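Long-range contact in amino acid adenylation domain-containing protein (Bacillus stratosphericus LAMA 585, PDB 6ULY), which probably selects a keto acid and activates it as an acyl adenylate, as the adenylation domain of a nonribosomal depsipeptide synthetase: residues D501-Y512 / L534-K544. Residues are numbered along the deposited sequence; the frame is centred on the assembly and turned at random.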
# COMPACT_ATOMS: atom_id res chain seq x y z
N ASP A 501 10.30 -3.35 -12.14
CA ASP A 501 9.55 -4.48 -11.56
C ASP A 501 10.48 -5.67 -11.83
O ASP A 501 10.48 -6.15 -12.98
CB ASP A 501 8.16 -4.63 -12.19
CG ASP A 501 7.05 -3.95 -11.40
OD1 ASP A 501 7.35 -3.42 -10.32
OD2 ASP A 501 5.90 -3.97 -11.88
N GLU A 502 11.24 -6.13 -10.83
CA GLU A 502 12.29 -7.16 -11.06
C GLU A 502 12.04 -8.42 -10.24
O GLU A 502 11.58 -8.33 -9.08
CB GLU A 502 13.66 -6.59 -10.69
CG GLU A 502 14.09 -5.42 -11.57
CD GLU A 502 15.01 -5.80 -12.72
OE1 GLU A 502 14.96 -5.11 -13.76
OE2 GLU A 502 15.77 -6.77 -12.57
N LEU A 503 12.34 -9.56 -10.87
CA LEU A 503 12.29 -10.93 -10.29
C LEU A 503 13.72 -11.34 -9.89
O LEU A 503 14.62 -11.27 -10.75
CB LEU A 503 11.66 -11.90 -11.31
CG LEU A 503 12.48 -12.19 -12.57
CD1 LEU A 503 13.30 -13.47 -12.42
CD2 LEU A 503 11.58 -12.28 -13.79
N ILE A 504 13.94 -11.68 -8.60
CA ILE A 504 15.24 -12.13 -8.02
C ILE A 504 15.23 -13.67 -8.09
O ILE A 504 14.36 -14.27 -7.44
CB ILE A 504 15.39 -11.64 -6.57
CG1 ILE A 504 14.57 -10.36 -6.31
CG2 ILE A 504 16.85 -11.45 -6.21
CD1 ILE A 504 14.92 -9.22 -7.23
N LEU A 505 16.15 -14.28 -8.85
CA LEU A 505 16.26 -15.74 -9.09
C LEU A 505 17.37 -16.31 -8.19
O LEU A 505 18.56 -16.18 -8.54
CB LEU A 505 16.53 -15.94 -10.60
CG LEU A 505 16.12 -17.27 -11.22
CD1 LEU A 505 17.07 -18.39 -10.81
CD2 LEU A 505 14.69 -17.64 -10.86
N PHE A 506 17.00 -16.89 -7.05
CA PHE A 506 17.93 -17.68 -6.21
C PHE A 506 18.21 -19.02 -6.90
O PHE A 506 17.31 -19.60 -7.51
CB PHE A 506 17.37 -17.95 -4.81
CG PHE A 506 17.16 -16.70 -3.99
CD1 PHE A 506 18.24 -16.09 -3.36
CD2 PHE A 506 15.91 -16.12 -3.88
CE1 PHE A 506 18.05 -14.93 -2.61
CE2 PHE A 506 15.72 -14.96 -3.14
CZ PHE A 506 16.79 -14.37 -2.50
N PHE A 507 19.44 -19.50 -6.79
CA PHE A 507 19.77 -20.83 -7.35
C PHE A 507 20.89 -21.48 -6.53
O PHE A 507 21.76 -20.79 -5.93
CB PHE A 507 20.09 -20.72 -8.84
CG PHE A 507 21.38 -20.02 -9.18
CD1 PHE A 507 21.46 -18.63 -9.17
CD2 PHE A 507 22.53 -20.73 -9.49
CE1 PHE A 507 22.65 -17.98 -9.47
CE2 PHE A 507 23.72 -20.08 -9.79
CZ PHE A 507 23.78 -18.70 -9.78
N THR A 508 20.84 -22.80 -6.48
CA THR A 508 21.96 -23.67 -6.06
C THR A 508 22.80 -23.95 -7.30
O THR A 508 22.28 -24.55 -8.24
CB THR A 508 21.49 -25.03 -5.53
OG1 THR A 508 20.52 -24.81 -4.51
CG2 THR A 508 22.63 -25.88 -5.00
N PRO A 509 24.09 -23.56 -7.35
CA PRO A 509 24.95 -24.05 -8.43
C PRO A 509 25.34 -25.51 -8.14
O PRO A 509 25.48 -25.88 -6.97
CB PRO A 509 26.14 -23.10 -8.39
CG PRO A 509 26.25 -22.71 -6.92
CD PRO A 509 24.82 -22.69 -6.41
N LYS A 510 25.47 -26.31 -9.20
CA LYS A 510 26.03 -27.68 -9.11
C LYS A 510 27.42 -27.64 -8.48
O LYS A 510 27.87 -28.67 -7.94
CB LYS A 510 26.09 -28.31 -10.50
CG LYS A 510 24.75 -28.69 -11.09
CD LYS A 510 24.86 -29.45 -12.40
CE LYS A 510 23.50 -29.73 -13.01
NZ LYS A 510 23.60 -30.44 -14.31
N LEU A 511 28.09 -26.49 -8.56
CA LEU A 511 29.46 -26.30 -8.04
C LEU A 511 29.58 -24.88 -7.52
O LEU A 511 29.38 -23.96 -8.31
CB LEU A 511 30.45 -26.53 -9.18
CG LEU A 511 31.87 -26.85 -8.73
CD1 LEU A 511 31.90 -28.22 -8.06
CD2 LEU A 511 32.80 -26.79 -9.92
N TYR A 512 29.88 -24.72 -6.23
CA TYR A 512 30.10 -23.38 -5.64
C TYR A 512 31.58 -23.01 -5.83
O TYR A 512 32.35 -22.98 -4.86
CB TYR A 512 29.58 -23.32 -4.20
CG TYR A 512 29.37 -21.90 -3.72
CD1 TYR A 512 30.44 -21.02 -3.63
CD2 TYR A 512 28.10 -21.41 -3.41
CE1 TYR A 512 30.27 -19.71 -3.22
CE2 TYR A 512 27.92 -20.10 -2.99
CZ TYR A 512 29.01 -19.24 -2.90
OH TYR A 512 28.85 -17.95 -2.49
N LEU A 534 11.62 -11.27 -21.67
CA LEU A 534 11.91 -10.21 -20.67
C LEU A 534 13.24 -9.55 -21.04
O LEU A 534 13.99 -10.12 -21.85
CB LEU A 534 11.99 -10.79 -19.25
CG LEU A 534 10.68 -10.99 -18.47
CD1 LEU A 534 10.93 -11.81 -17.21
CD2 LEU A 534 10.03 -9.66 -18.10
N SER A 535 13.53 -8.37 -20.48
CA SER A 535 14.86 -7.74 -20.53
C SER A 535 15.80 -8.50 -19.59
O SER A 535 15.41 -8.75 -18.44
CB SER A 535 14.79 -6.26 -20.15
OG SER A 535 14.35 -6.10 -18.81
N ALA A 536 17.00 -8.84 -20.06
CA ALA A 536 18.07 -9.42 -19.22
C ALA A 536 18.23 -8.59 -17.94
O ALA A 536 18.58 -9.17 -16.90
CB ALA A 536 19.36 -9.49 -20.01
N SER A 537 17.98 -7.28 -18.00
CA SER A 537 18.07 -6.36 -16.84
C SER A 537 17.01 -6.70 -15.77
O SER A 537 17.21 -6.25 -14.64
CB SER A 537 17.99 -4.93 -17.28
OG SER A 537 16.77 -4.68 -17.96
N ARG A 538 15.94 -7.40 -16.14
CA ARG A 538 14.79 -7.74 -15.25
C ARG A 538 15.10 -8.96 -14.38
O ARG A 538 14.29 -9.23 -13.47
CB ARG A 538 13.53 -7.98 -16.08
CG ARG A 538 12.66 -6.74 -16.26
CD ARG A 538 11.92 -6.74 -17.59
NE ARG A 538 12.10 -5.49 -18.31
CZ ARG A 538 11.74 -5.30 -19.58
NH1 ARG A 538 11.19 -6.29 -20.27
NH2 ARG A 538 11.94 -4.13 -20.15
N ILE A 539 16.16 -9.71 -14.68
CA ILE A 539 16.52 -10.96 -13.94
C ILE A 539 17.81 -10.73 -13.15
O ILE A 539 18.81 -10.31 -13.77
CB ILE A 539 16.66 -12.14 -14.92
CG1 ILE A 539 15.38 -12.37 -15.72
CG2 ILE A 539 17.11 -13.39 -14.19
CD1 ILE A 539 15.57 -12.28 -17.22
N ILE A 540 17.83 -11.00 -11.83
CA ILE A 540 19.03 -10.88 -10.96
C ILE A 540 19.37 -12.29 -10.45
O ILE A 540 18.51 -12.87 -9.75
CB ILE A 540 18.78 -9.90 -9.81
CG1 ILE A 540 18.99 -8.44 -10.24
CG2 ILE A 540 19.63 -10.25 -8.60
CD1 ILE A 540 18.00 -7.47 -9.63
N PRO A 541 20.55 -12.87 -10.75
CA PRO A 541 20.89 -14.20 -10.25
C PRO A 541 21.64 -14.15 -8.91
O PRO A 541 22.68 -13.52 -8.86
CB PRO A 541 21.81 -14.72 -11.35
CG PRO A 541 22.59 -13.48 -11.75
CD PRO A 541 21.58 -12.35 -11.65
N VAL A 542 21.10 -14.80 -7.88
CA VAL A 542 21.72 -14.87 -6.52
C VAL A 542 22.04 -16.33 -6.19
O VAL A 542 21.10 -17.15 -6.15
CB VAL A 542 20.80 -14.24 -5.46
CG1 VAL A 542 21.46 -14.23 -4.08
CG2 VAL A 542 20.36 -12.84 -5.85
N GLN A 543 23.32 -16.62 -5.95
CA GLN A 543 23.83 -17.95 -5.55
C GLN A 543 23.50 -18.19 -4.07
O GLN A 543 23.55 -17.23 -3.27
CB GLN A 543 25.32 -18.07 -5.84
CG GLN A 543 26.22 -17.19 -4.97
CD GLN A 543 26.66 -15.90 -5.64
OE1 GLN A 543 25.95 -15.34 -6.48
NE2 GLN A 543 27.86 -15.44 -5.30
N LYS A 544 23.17 -19.44 -3.72
CA LYS A 544 22.89 -19.83 -2.30
C LYS A 544 23.63 -21.13 -1.93
O LYS A 544 23.91 -22.05 -2.70
CB LYS A 544 21.37 -19.93 -2.10
CG LYS A 544 20.70 -18.66 -1.57
CD LYS A 544 21.27 -18.12 -0.25
CE LYS A 544 21.34 -19.16 0.86
NZ LYS A 544 22.41 -18.86 1.84
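Leu505 is gripped through both of its backbone polar atoms, its N giving a hydrogen bond to Ile540 O (2.9 Å) and its O receiving one from Val542 N (3.0 Å). The ladder continues with Phe507, whose N reaches Val542 O and whose O takes Lys544 N, each at 2.9 Å. Toward the start of the strands it slackens: Leu503 N to Arg538 O is 3.3 Å, and the return bond from Ile540 N to Leu503 O is weak. Helix 514-532 links these parallel neighbours, strands 502-509 and 539-543, in a beta-alpha-beta crossover and packs on the face that carries Phe507, Ile539 and Pro541; strand 483-491 pairs antiparallel with the other edge of 502-509. On the helix-facing side, Phe507 has CG between its backbone N and carbonyl carbon (chi1 70°), a torsion that brings the ring back over strand 539-543. Gln543 CA lies over one face of that ring, and Phe507 CE1 meets Pro541 CB at 3.9 Å; Ser521 and Ile524 of the helix also touch Phe507. Farther along this face, Leu503 CD2 and Leu534 CD1 meet tip to tip, 3.5 Å apart. Across the sheet, Ile504 CG2 lies alongside Val542 CG2 (3.8 Å) and Ile540 CG2, and the second subunit packs against all three residues.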